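Local coordinates for protein induced by osmotic stress (Scheffersomyces stipitis, PDB 5YWN) that probably reduces ketones, haloketones among them, to alcohols using NADPH, as a short-chain-type reductase with a Rossmann fold, at residues 13-17 with 195-200; 199-205 with 328-332; 115-120 with 183-187; 3-9 with 75-81. The protein carries 1 engineered substitution. All coordinates share one frame; numbering follows the deposited sequence.

Contact 1: residues 13-17 with 195-200; sequences YLAQQ and IFGPQA. With NAP (NADP nicotinamide-adenine-dinucleotide phosphate), chain B.
Y13 reaches the loop 195-200 because its chi1 of 165° sets CG opposite the backbone N and swings the ring off helix 13-17; Q17, one turn on, folds at chi2 (-78°) to bring its amide to the same loop. The tyrosine ring is gripped on several sides. Its OH donates to G197 O at 2.9 Å, from above the carbonyl plane, while CE2 lies 3.6 Å from CG2 of I195, the two side chains running antiparallel past one another. The Q199 side chain crosses that of Y13 at about a right angle, its amide plane only 17° from the ring plane and NE2 3.3 Å from Y13 CD1. A long side chain with a flat apolar body and a polar end suits this place. G197 has backbone angles at which any CB would jam against the preceding carbonyl.

Helix 13-24 is the first helix of the Rossmann fold, and its N-terminal turn faces the cofactor pyrophosphate: the backbone N atoms of Y13 and L14 make long, weak hydrogen bonds to NADP O1A and O2N. From the loop side, I195 N donates to the carboxamide oxygen O7N of NADP at 3.2 Å, and the branched I195 side chain packs on the same carboxamide.

Farther along, Q17 NE2 donates to P198 O at 3.0 Å, with the acceptor in the plane of its amide. A200, small enough to lie against the helix, puts CB 3.6 Å from Q16 O. A water links Y13 O and A200 N, 2.8 Å from each.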
# COMPACT_ATOMS: atom_id res chain seq x y z
N TYR A 13 -6.32 4.04 2.05
CA TYR A 13 -5.68 4.01 3.33
C TYR A 13 -4.21 4.39 3.30
O TYR A 13 -3.82 5.29 3.93
CB TYR A 13 -5.84 2.60 3.91
CG TYR A 13 -4.99 2.15 5.09
CD1 TYR A 13 -5.01 2.79 6.30
CD2 TYR A 13 -4.24 1.02 5.00
CE1 TYR A 13 -4.27 2.31 7.37
CE2 TYR A 13 -3.50 0.56 6.03
CZ TYR A 13 -3.51 1.21 7.23
OH TYR A 13 -2.77 0.70 8.22
N LEU A 14 -3.44 3.72 2.50
CA LEU A 14 -2.07 4.11 2.26
C LEU A 14 -1.91 5.50 1.60
O LEU A 14 -1.08 6.25 1.95
CB LEU A 14 -1.39 3.11 1.36
CG LEU A 14 0.01 3.46 0.90
CD1 LEU A 14 0.86 3.66 2.12
CD2 LEU A 14 0.56 2.35 0.04
N ALA A 15 -2.74 5.78 0.65
CA ALA A 15 -2.68 7.00 -0.09
C ALA A 15 -2.87 8.23 0.81
O ALA A 15 -2.17 9.14 0.69
CB ALA A 15 -3.69 6.98 -1.18
N GLN A 16 -3.81 8.16 1.73
CA GLN A 16 -4.04 9.21 2.71
C GLN A 16 -2.87 9.46 3.65
O GLN A 16 -2.61 10.54 3.95
CB GLN A 16 -5.35 9.03 3.46
CG GLN A 16 -6.57 9.30 2.62
CD GLN A 16 -7.84 9.50 3.39
OE1 GLN A 16 -7.93 10.34 4.22
NE2 GLN A 16 -8.83 8.72 3.07
N GLN A 17 -2.22 8.42 4.13
CA GLN A 17 -1.02 8.55 4.90
C GLN A 17 0.12 9.15 4.08
O GLN A 17 0.81 9.94 4.56
CB GLN A 17 -0.63 7.24 5.56
CG GLN A 17 -1.46 6.85 6.78
CD GLN A 17 -1.08 7.61 8.05
OE1 GLN A 17 -0.51 8.61 8.00
NE2 GLN A 17 -1.44 7.09 9.14
N ILE A 195 -0.14 -4.22 5.52
CA ILE A 195 -0.02 -2.90 6.08
C ILE A 195 -0.98 -2.65 7.26
O ILE A 195 -2.16 -2.64 7.10
CB ILE A 195 -0.20 -1.81 5.01
CG1 ILE A 195 0.74 -2.02 3.82
CG2 ILE A 195 -0.05 -0.45 5.63
CD1 ILE A 195 0.54 -1.00 2.75
N PHE A 196 -0.40 -2.41 8.41
CA PHE A 196 -1.12 -2.09 9.62
C PHE A 196 -0.80 -0.65 10.09
O PHE A 196 0.16 -0.09 9.72
CB PHE A 196 -0.82 -3.05 10.78
CG PHE A 196 -1.06 -4.49 10.51
CD1 PHE A 196 -1.95 -4.92 9.57
CD2 PHE A 196 -0.38 -5.43 11.23
CE1 PHE A 196 -2.14 -6.25 9.36
CE2 PHE A 196 -0.58 -6.76 11.02
CZ PHE A 196 -1.44 -7.17 10.08
N GLY A 197 -1.62 -0.16 10.99
CA GLY A 197 -1.47 1.15 11.53
C GLY A 197 -2.67 2.08 11.44
O GLY A 197 -3.61 1.82 10.77
N PRO A 198 -2.63 3.18 12.18
CA PRO A 198 -3.76 4.10 12.22
C PRO A 198 -4.04 4.78 10.90
O PRO A 198 -3.15 4.89 10.14
CB PRO A 198 -3.31 5.14 13.23
CG PRO A 198 -1.85 5.14 13.14
CD PRO A 198 -1.47 3.74 12.87
N GLN A 199 -5.28 5.15 10.65
CA GLN A 199 -5.67 5.92 9.49
C GLN A 199 -5.18 7.35 9.60
O GLN A 199 -5.07 7.84 10.67
CB GLN A 199 -7.17 5.98 9.34
CG GLN A 199 -7.90 4.70 9.55
CD GLN A 199 -7.90 3.81 8.34
OE1 GLN A 199 -8.31 4.20 7.29
NE2 GLN A 199 -7.47 2.61 8.52
N ALA A 200 -4.95 8.01 8.48
CA ALA A 200 -4.46 9.37 8.50
C ALA A 200 -5.39 10.37 9.24
O ALA A 200 -4.95 11.22 9.92
CB ALA A 200 -4.15 9.84 7.10
PA NAP B . -7.51 0.40 -0.42
O1A NAP B . -7.50 1.05 0.94
O2A NAP B . -8.76 -0.28 -0.92
O5B NAP B . -7.07 1.51 -1.51
C5B NAP B . -7.41 1.34 -2.89
C4B NAP B . -7.79 2.69 -3.49
O4B NAP B . -7.61 2.65 -4.91
C3B NAP B . -9.24 3.04 -3.21
O3B NAP B . -9.34 4.24 -2.45
C2B NAP B . -9.91 3.20 -4.57
O2B NAP B . -10.44 4.51 -4.71
C1B NAP B . -8.82 2.95 -5.61
N9A NAP B . -9.21 1.80 -6.47
C8A NAP B . -9.35 0.53 -6.06
N7A NAP B . -9.71 -0.27 -7.11
C5A NAP B . -9.80 0.50 -8.20
C6A NAP B . -10.13 0.30 -9.63
N6A NAP B . -10.45 -0.93 -10.11
N1A NAP B . -10.11 1.38 -10.44
C2A NAP B . -9.80 2.61 -9.99
N3A NAP B . -9.49 2.86 -8.70
C4A NAP B . -9.47 1.87 -7.78
O3 NAP B . -6.29 -0.65 -0.48
PN NAP B . -4.94 -0.38 0.34
O1N NAP B . -4.77 -1.48 1.35
O2N NAP B . -4.94 1.06 0.79
O5D NAP B . -3.80 -0.54 -0.79
C5D NAP B . -3.17 0.60 -1.36
C4D NAP B . -2.18 0.17 -2.44
O4D NAP B . -1.01 -0.39 -1.83
C3D NAP B . -2.78 -0.88 -3.36
O3D NAP B . -2.87 -0.39 -4.70
C2D NAP B . -1.85 -2.08 -3.29
O2D NAP B . -1.34 -2.40 -4.59
C1D NAP B . -0.72 -1.70 -2.35
N1N NAP B . -0.62 -2.67 -1.26
C2N NAP B . -1.30 -2.47 -0.12
C3N NAP B . -1.23 -3.38 0.93
C7N NAP B . -1.99 -3.14 2.19
O7N NAP B . -2.11 -4.05 3.00
N7N NAP B . -2.51 -1.94 2.41
C4N NAP B . -0.43 -4.51 0.79
C5N NAP B . 0.26 -4.70 -0.40
C6N NAP B . 0.15 -3.76 -1.42
P2B NAP B . -11.96 4.83 -4.26
O1X NAP B . -12.36 6.00 -5.13
O2X NAP B . -12.70 3.55 -4.56
O3X NAP B . -11.84 5.16 -2.79
O HOH W 1 -5.19 6.47 6.11

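Contact 2: residues 199-205 with 328-332; sequences QAKDEEV and QVLKV
Q328 drives its amide into the loop 199-205, and the shortest contacts gather round that group. OE1 takes the backbone N of Q199 on a lone pair at 2.8 Å, while NE2 donates both to Q199 O at 3.2 Å and, more directly, to D202 OD1 at 2.7 Å, where it meets the oxygen nearly along its C-O axis with an N-H...O angle of 166°. The carboxylate stands almost upright to the amide, the planes 82° apart. With both acceptors of NE2 close to the amide plane, three bonds fix the rotation of the group. CG lies opposite the backbone N (chi1 -176°) and the chain stays extended beyond it, which gives the reach needed; V205 runs past the other way and lays CG2 3.5 Å from Q328 CD.

Helix 318-332 ends the chain, and the loop it meets follows strand 194-196; in this extended short-chain reductase fold the contact thus joins the C-terminal helix to the loop that follows I195, whose N binds the cofactor. An alanine at Q328 would remove the amide and would probably leave Q199 N and D202 OD1 without these mates and the loop freer to shift.

Beside the amide the apolar packing is looser and its touches wide-spaced: V205 CG1 is 4.3 Å from V329 CG2 and 4.4 Å from V332 CB. On the solvent side K331, an exposed, extended lysine, makes a salt bridge with the other carboxylate oxygen, NZ lying 3.2 Å from D202 OD2 on its syn side.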
# COMPACT_ATOMS: atom_id res chain seq x y z
N GLN A 199 -5.28 5.15 10.65
CA GLN A 199 -5.67 5.92 9.49
C GLN A 199 -5.18 7.35 9.60
O GLN A 199 -5.07 7.84 10.67
CB GLN A 199 -7.17 5.98 9.34
CG GLN A 199 -7.90 4.70 9.55
CD GLN A 199 -7.90 3.81 8.34
OE1 GLN A 199 -8.31 4.20 7.29
NE2 GLN A 199 -7.47 2.61 8.52
N ALA A 200 -4.95 8.01 8.48
CA ALA A 200 -4.46 9.37 8.50
C ALA A 200 -5.39 10.37 9.24
O ALA A 200 -4.95 11.22 9.92
CB ALA A 200 -4.15 9.84 7.10
N LYS A 201 -6.69 10.18 9.09
CA LYS A 201 -7.68 11.01 9.71
C LYS A 201 -8.69 10.20 10.50
O LYS A 201 -9.21 9.23 10.01
CB LYS A 201 -8.41 11.81 8.67
CG LYS A 201 -7.61 12.91 8.01
CD LYS A 201 -7.37 14.07 8.91
CE LYS A 201 -6.48 15.05 8.21
NZ LYS A 201 -6.44 16.35 8.85
N ASP A 202 -9.01 10.69 11.68
CA ASP A 202 -9.97 10.09 12.56
C ASP A 202 -11.32 9.98 11.89
O ASP A 202 -11.99 9.03 12.06
CB ASP A 202 -10.10 10.91 13.82
CG ASP A 202 -8.88 10.83 14.69
OD1 ASP A 202 -8.07 9.94 14.47
OD2 ASP A 202 -8.74 11.67 15.55
N GLU A 203 -11.65 10.96 11.09
CA GLU A 203 -12.89 11.07 10.38
C GLU A 203 -13.13 9.95 9.37
O GLU A 203 -14.22 9.68 9.04
CB GLU A 203 -12.95 12.42 9.67
CG GLU A 203 -12.90 13.61 10.57
CD GLU A 203 -11.52 14.14 10.81
OE1 GLU A 203 -10.55 13.39 10.74
OE2 GLU A 203 -11.39 15.31 11.11
N GLU A 204 -12.07 9.35 8.91
CA GLU A 204 -12.13 8.30 7.96
C GLU A 204 -12.21 6.93 8.59
O GLU A 204 -12.38 5.98 7.92
CB GLU A 204 -10.95 8.40 6.99
CG GLU A 204 -10.97 9.64 6.08
CD GLU A 204 -11.99 9.56 4.96
OE1 GLU A 204 -13.03 10.20 5.05
OE2 GLU A 204 -11.78 8.84 3.99
N VAL A 205 -12.11 6.86 9.88
CA VAL A 205 -12.13 5.60 10.56
C VAL A 205 -13.45 4.82 10.37
O VAL A 205 -13.42 3.66 10.06
CB VAL A 205 -11.81 5.81 12.04
CG1 VAL A 205 -12.09 4.58 12.86
CG2 VAL A 205 -10.38 6.23 12.20
N GLN A 328 -6.85 4.60 18.04
CA GLN A 328 -7.69 5.37 17.17
C GLN A 328 -9.11 4.88 17.08
O GLN A 328 -10.00 5.65 17.11
CB GLN A 328 -7.10 5.45 15.79
CG GLN A 328 -7.88 6.33 14.85
CD GLN A 328 -7.19 6.55 13.54
OE1 GLN A 328 -6.85 5.63 12.87
NE2 GLN A 328 -7.02 7.79 13.18
N VAL A 329 -9.31 3.59 16.92
CA VAL A 329 -10.62 3.05 16.81
C VAL A 329 -11.41 3.27 18.11
O VAL A 329 -12.54 3.57 18.08
CB VAL A 329 -10.62 1.57 16.39
CG1 VAL A 329 -12.02 0.98 16.52
CG2 VAL A 329 -10.10 1.43 14.98
N LEU A 330 -10.75 3.12 19.23
CA LEU A 330 -11.38 3.38 20.51
C LEU A 330 -11.77 4.85 20.66
O LEU A 330 -12.83 5.15 21.09
CB LEU A 330 -10.53 2.93 21.67
CG LEU A 330 -10.26 1.45 21.77
CD1 LEU A 330 -9.45 1.08 22.95
CD2 LEU A 330 -11.50 0.65 21.73
N LYS A 331 -10.91 5.74 20.25
CA LYS A 331 -11.18 7.15 20.37
C LYS A 331 -12.43 7.54 19.63
O LYS A 331 -13.20 8.31 20.08
CB LYS A 331 -10.01 7.93 19.83
CG LYS A 331 -10.14 9.43 19.93
CD LYS A 331 -8.83 10.12 19.68
CE LYS A 331 -8.97 11.53 19.19
NZ LYS A 331 -7.73 12.00 18.55
N VAL A 332 -12.62 6.96 18.49
CA VAL A 332 -13.73 7.31 17.66
C VAL A 332 -15.03 6.61 18.08
O VAL A 332 -16.09 7.03 17.74
CB VAL A 332 -13.35 7.13 16.20
CG1 VAL A 332 -14.43 7.67 15.32
CG2 VAL A 332 -12.10 7.91 15.91

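Contact 3: residues 115-120 with 183-187; sequences PQITRV and PNFAL
The ring of F185 is held between V120 and P183. V120 CG2 lies over one face in a CH-pi contact, 3.6 Å from the ring centroid of F185 and 17° off its normal, and P183 CB, from the same segment as the ring, sits over the opposite face. At the edge, near the ring plane, comes I117 O, which also approaches F185 CB at 3.3 Å. The phenylalanine gets there through a chi1 of 58°, with CG lodged between the backbone N and the carbonyl carbon. An alanine at F185 would probably open a gap between V120 and P183 and leave CG2 without its aromatic partner.

Strands 119-123 and 186-192 are parallel neighbours in the Rossmann sheet, and the contact catches them where they begin. A186 N donates to T118 O at 3.0 Å, and V120 N to A186 O at 3.0 Å. V120 and L187 share one face of the sheet, where V120 CG1 lies 3.9 Å from L187 CD1; helix 91-113 packs on V120, and helix 159-181 on L187. On the other face, R119 runs past the small A186. Its NE gives a hydrogen bond to a water at 2.7 Å, while NH2 is bonded to the carbonyls of K251 and A248.

Ahead of the strands, the amide of N184 donates through ND2 to P115 O at 3.0 Å, nearly straight at 170°. The chemistry therefore divides: an amide-carbonyl bond joins the exposed loops, whereas apolar groups and backbone bonds hold the buried strands together.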
# COMPACT_ATOMS: atom_id res chain seq x y z
N PRO A 115 5.75 15.91 -19.45
CA PRO A 115 7.19 15.75 -19.60
C PRO A 115 8.02 16.31 -18.46
O PRO A 115 9.13 15.95 -18.30
CB PRO A 115 7.50 16.51 -20.90
CG PRO A 115 6.37 17.37 -21.11
CD PRO A 115 5.20 16.79 -20.46
N GLN A 116 7.44 17.20 -17.72
CA GLN A 116 8.04 17.78 -16.56
C GLN A 116 8.20 16.80 -15.40
O GLN A 116 8.93 17.06 -14.53
CB GLN A 116 7.28 19.01 -16.12
CG GLN A 116 6.08 18.77 -15.26
CD GLN A 116 4.87 18.43 -16.04
OE1 GLN A 116 4.92 18.24 -17.21
NE2 GLN A 116 3.79 18.32 -15.38
N ILE A 117 7.49 15.69 -15.41
CA ILE A 117 7.57 14.76 -14.31
C ILE A 117 8.89 14.00 -14.36
O ILE A 117 9.17 13.34 -15.27
CB ILE A 117 6.38 13.82 -14.24
CG1 ILE A 117 5.11 14.58 -13.97
CG2 ILE A 117 6.55 12.83 -13.10
CD1 ILE A 117 3.86 13.77 -13.93
N THR A 118 9.71 14.29 -13.39
CA THR A 118 10.95 13.67 -13.04
C THR A 118 10.96 12.26 -12.37
O THR A 118 11.87 11.52 -12.50
CB THR A 118 11.81 14.65 -12.25
OG1 THR A 118 11.24 14.81 -10.98
CG2 THR A 118 11.84 15.98 -12.93
N ARG A 119 9.99 12.03 -11.52
CA ARG A 119 9.91 10.82 -10.74
C ARG A 119 8.52 10.22 -10.72
O ARG A 119 7.57 10.90 -10.61
CB ARG A 119 10.46 11.00 -9.34
CG ARG A 119 11.88 11.46 -9.25
CD ARG A 119 12.85 10.34 -9.51
NE ARG A 119 13.05 9.54 -8.35
CZ ARG A 119 14.02 9.73 -7.49
NH1 ARG A 119 14.89 10.66 -7.70
NH2 ARG A 119 14.11 9.00 -6.44
N VAL A 120 8.47 8.92 -10.88
CA VAL A 120 7.30 8.12 -10.72
C VAL A 120 7.56 6.96 -9.75
O VAL A 120 8.58 6.30 -9.83
CB VAL A 120 6.80 7.59 -12.04
CG1 VAL A 120 5.66 6.62 -11.84
CG2 VAL A 120 6.48 8.70 -13.03
N PRO A 183 11.24 7.35 -21.00
CA PRO A 183 10.63 8.56 -20.49
C PRO A 183 11.58 9.50 -19.80
O PRO A 183 12.64 9.15 -19.47
CB PRO A 183 9.61 8.07 -19.50
CG PRO A 183 10.05 6.77 -19.12
CD PRO A 183 10.95 6.21 -20.14
N ASN A 184 11.12 10.71 -19.60
CA ASN A 184 11.81 11.71 -18.85
C ASN A 184 11.99 11.34 -17.38
O ASN A 184 12.86 11.79 -16.78
CB ASN A 184 11.16 13.07 -18.97
CG ASN A 184 11.29 13.68 -20.36
OD1 ASN A 184 12.00 13.21 -21.18
ND2 ASN A 184 10.59 14.70 -20.59
N PHE A 185 11.10 10.55 -16.83
CA PHE A 185 11.14 10.22 -15.43
C PHE A 185 11.93 8.98 -15.11
O PHE A 185 12.04 8.13 -15.89
CB PHE A 185 9.74 10.10 -14.87
CG PHE A 185 8.89 9.07 -15.56
CD1 PHE A 185 8.97 7.75 -15.24
CD2 PHE A 185 7.99 9.44 -16.50
CE1 PHE A 185 8.17 6.83 -15.86
CE2 PHE A 185 7.19 8.54 -17.13
CZ PHE A 185 7.28 7.22 -16.81
N ALA A 186 12.45 8.93 -13.91
CA ALA A 186 12.93 7.72 -13.30
C ALA A 186 11.84 7.01 -12.47
O ALA A 186 11.04 7.61 -11.81
CB ALA A 186 14.13 8.01 -12.46
N LEU A 187 11.85 5.71 -12.51
CA LEU A 187 10.86 4.93 -11.84
C LEU A 187 11.43 4.23 -10.65
O LEU A 187 12.54 3.80 -10.65
CB LEU A 187 10.25 3.89 -12.77
CG LEU A 187 9.27 2.84 -12.22
CD1 LEU A 187 8.02 3.46 -11.68
CD2 LEU A 187 8.92 1.78 -13.25
O HOH W 2 11.49 7.33 -8.73

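Contact 4: residues 3-9 with 75-81; sequences TSVFVSG and TIFLHTA. With NAP (NADP nicotinamide-adenine-dinucleotide phosphate), chain B.
F6 lies alongside F77, the two rings pointing the same way from adjacent strands. Going outward along F6, CB lies 3.7 Å from I76 O, with F77 CD2 at 3.8 Å; chi1 of -162° then carries CG to 3.8 Å from F77 CE2, and CD1 makes the closest approach, 3.3 Å from F77 CE2. CE1 continues past F77 CE2 and CZ. The planes are only 8° from parallel, but the rings are offset, with little overlap. The other face of the sheet carries V5, V7, I76 and L78, with L78 CD1 touching both valines; helix 13-24 packs on V5, V7 and L78.

These are the parallel strands 4-7 and 75-79, neighbours at the centre of the Rossmann sheet, their axes at 20°. Backbone hydrogen bonds run from T75 N to S4 O, F6 N to I76 O, L78 N to F6 O and S8 N to L78 O.

Beyond the last of these, serine S8 takes over with its hydroxyl. OG lies at the edge of the H79 ring, hydrogen-bonded to ND1 at 2.8 Å, and accepts T80 N at 2.9 Å and A81 N as well. T80 returns OG1 to S8 O at 2.7 Å. G9 has positive phi, and any CB there would collide with A81 CB, so glycine suits the turn. NADP O3D donates to T80 O at 2.6 Å.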
# COMPACT_ATOMS: atom_id res chain seq x y z
N THR A 3 6.87 22.42 -5.00
CA THR A 3 6.63 21.28 -5.82
C THR A 3 5.27 20.61 -5.58
O THR A 3 4.85 20.46 -4.47
CB THR A 3 7.70 20.24 -5.53
OG1 THR A 3 8.97 20.84 -5.65
CG2 THR A 3 7.60 19.08 -6.44
N SER A 4 4.64 20.17 -6.63
CA SER A 4 3.41 19.43 -6.55
C SER A 4 3.57 17.92 -6.78
O SER A 4 4.23 17.49 -7.66
CB SER A 4 2.38 19.98 -7.53
OG SER A 4 1.74 21.05 -7.01
N VAL A 5 2.91 17.15 -5.95
CA VAL A 5 2.90 15.72 -6.07
C VAL A 5 1.53 15.19 -6.48
O VAL A 5 0.58 15.49 -5.88
CB VAL A 5 3.37 15.05 -4.77
CG1 VAL A 5 3.30 13.56 -4.86
CG2 VAL A 5 4.73 15.53 -4.34
N PHE A 6 1.48 14.37 -7.50
CA PHE A 6 0.25 13.72 -7.90
C PHE A 6 0.11 12.34 -7.26
O PHE A 6 1.03 11.56 -7.30
CB PHE A 6 0.13 13.62 -9.40
CG PHE A 6 -1.24 13.36 -9.88
CD1 PHE A 6 -1.83 12.16 -9.68
CD2 PHE A 6 -1.95 14.34 -10.51
CE1 PHE A 6 -3.10 11.94 -10.12
CE2 PHE A 6 -3.22 14.14 -10.92
CZ PHE A 6 -3.80 12.94 -10.74
N VAL A 7 -1.03 12.07 -6.65
CA VAL A 7 -1.29 10.79 -6.03
C VAL A 7 -2.58 10.16 -6.55
O VAL A 7 -3.64 10.62 -6.27
CB VAL A 7 -1.37 10.90 -4.50
CG1 VAL A 7 -1.66 9.56 -3.87
CG2 VAL A 7 -0.16 11.55 -3.89
N SER A 8 -2.46 9.08 -7.30
CA SER A 8 -3.61 8.35 -7.75
C SER A 8 -4.31 7.59 -6.61
O SER A 8 -3.69 7.22 -5.70
CB SER A 8 -3.25 7.42 -8.90
OG SER A 8 -2.55 6.32 -8.49
N GLY A 9 -5.60 7.39 -6.73
CA GLY A 9 -6.36 6.77 -5.67
C GLY A 9 -6.25 7.42 -4.31
O GLY A 9 -5.93 6.79 -3.37
N THR A 75 5.43 17.63 -10.67
CA THR A 75 6.63 16.99 -11.13
C THR A 75 6.92 15.56 -10.59
O THR A 75 7.89 15.00 -10.91
CB THR A 75 7.84 17.86 -10.88
OG1 THR A 75 8.06 17.95 -9.51
CG2 THR A 75 7.67 19.25 -11.48
N ILE A 76 6.06 15.07 -9.72
CA ILE A 76 6.11 13.74 -9.12
C ILE A 76 4.77 13.02 -9.25
O ILE A 76 3.76 13.59 -9.01
CB ILE A 76 6.49 13.80 -7.62
CG1 ILE A 76 7.66 14.73 -7.39
CG2 ILE A 76 6.70 12.43 -7.05
CD1 ILE A 76 8.99 14.16 -7.78
N PHE A 77 4.79 11.76 -9.65
CA PHE A 77 3.58 10.96 -9.72
C PHE A 77 3.70 9.71 -8.87
O PHE A 77 4.53 8.91 -9.10
CB PHE A 77 3.23 10.61 -11.15
CG PHE A 77 1.82 10.14 -11.36
CD1 PHE A 77 1.39 8.93 -10.89
CD2 PHE A 77 0.91 10.93 -12.02
CE1 PHE A 77 0.10 8.51 -11.10
CE2 PHE A 77 -0.39 10.54 -12.21
CZ PHE A 77 -0.79 9.32 -11.76
N LEU A 78 2.82 9.57 -7.91
CA LEU A 78 2.71 8.35 -7.16
C LEU A 78 1.44 7.59 -7.55
O LEU A 78 0.35 7.99 -7.23
CB LEU A 78 2.78 8.65 -5.70
CG LEU A 78 3.77 9.71 -5.26
CD1 LEU A 78 3.68 10.05 -3.81
CD2 LEU A 78 5.17 9.30 -5.58
N HIS A 79 1.63 6.51 -8.25
CA HIS A 79 0.55 5.65 -8.67
C HIS A 79 0.26 4.56 -7.64
O HIS A 79 0.93 3.57 -7.56
CB HIS A 79 0.88 5.04 -10.02
CG HIS A 79 -0.22 4.21 -10.59
ND1 HIS A 79 -1.54 4.52 -10.44
CD2 HIS A 79 -0.19 3.07 -11.31
CE1 HIS A 79 -2.27 3.62 -11.05
NE2 HIS A 79 -1.47 2.74 -11.59
N THR A 80 -0.75 4.80 -6.85
CA THR A 80 -1.12 3.89 -5.78
C THR A 80 -2.46 3.15 -5.95
O THR A 80 -2.67 2.15 -5.36
CB THR A 80 -1.15 4.61 -4.41
OG1 THR A 80 -2.33 5.35 -4.29
CG2 THR A 80 0.02 5.53 -4.21
N ALA A 81 -3.33 3.68 -6.76
CA ALA A 81 -4.60 3.07 -6.98
C ALA A 81 -4.51 1.72 -7.66
O ALA A 81 -3.87 1.56 -8.63
CB ALA A 81 -5.50 4.00 -7.76
PA NAP B . -7.51 0.40 -0.42
O1A NAP B . -7.50 1.05 0.94
O2A NAP B . -8.76 -0.28 -0.92
O5B NAP B . -7.07 1.51 -1.51
C5B NAP B . -7.41 1.34 -2.89
C4B NAP B . -7.79 2.69 -3.49
O4B NAP B . -7.61 2.65 -4.91
C3B NAP B . -9.24 3.04 -3.21
O3B NAP B . -9.34 4.24 -2.45
C2B NAP B . -9.91 3.20 -4.57
O2B NAP B . -10.44 4.51 -4.71
C1B NAP B . -8.82 2.95 -5.61
N9A NAP B . -9.21 1.80 -6.47
C8A NAP B . -9.35 0.53 -6.06
N7A NAP B . -9.71 -0.27 -7.11
C5A NAP B . -9.80 0.50 -8.20
C6A NAP B . -10.13 0.30 -9.63
N6A NAP B . -10.45 -0.93 -10.11
N1A NAP B . -10.11 1.38 -10.44
C2A NAP B . -9.80 2.61 -9.99
N3A NAP B . -9.49 2.86 -8.70
C4A NAP B . -9.47 1.87 -7.78
O3 NAP B . -6.29 -0.65 -0.48
PN NAP B . -4.94 -0.38 0.34
O1N NAP B . -4.77 -1.48 1.35
O2N NAP B . -4.94 1.06 0.79
O5D NAP B . -3.80 -0.54 -0.79
C5D NAP B . -3.17 0.60 -1.36
C4D NAP B . -2.18 0.17 -2.44
O4D NAP B . -1.01 -0.39 -1.83
C3D NAP B . -2.78 -0.88 -3.36
O3D NAP B . -2.87 -0.39 -4.70
C2D NAP B . -1.85 -2.08 -3.29
O2D NAP B . -1.34 -2.40 -4.59
C1D NAP B . -0.72 -1.70 -2.35
N1N NAP B . -0.62 -2.67 -1.26
C2N NAP B . -1.30 -2.47 -0.12
C3N NAP B . -1.23 -3.38 0.93
C7N NAP B . -1.99 -3.14 2.19
O7N NAP B . -2.11 -4.05 3.00
N7N NAP B . -2.51 -1.94 2.41
C4N NAP B . -0.43 -4.51 0.79
C5N NAP B . 0.26 -4.70 -0.40
C6N NAP B . 0.15 -3.76 -1.42
P2B NAP B . -11.96 4.83 -4.26
O1X NAP B . -12.36 6.00 -5.13
O2X NAP B . -12.70 3.55 -4.56
O3X NAP B . -11.84 5.16 -2.79
O HOH W 3 -4.68 4.28 -3.35

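How the contacts relate
Contacts 1 and 4 both touch NADP and lie 16 Å apart between centres: strand 4-7 leads into helix 13-24, and A15 CB packs 3.1 Å from G9 O. Contact 4 reaches both riboses, by a hydrogen bond at the nicotinamide one, and contact 1 the pyrophosphate and the carboxamide. Contact 2, its centre 10 Å from that of contact 1, shares Q199 and A200 with it and extends the same loop outward; Q16 NE2 and E204 OE2, 3.1 Å apart, probably form a hydrogen bond between them. Contact 3 continues the sheet from contact 4, with F77 N and R119 O 3.1 Å apart, but stays remote from the pocket, the side chain of L187 being about 13 Å from NADP.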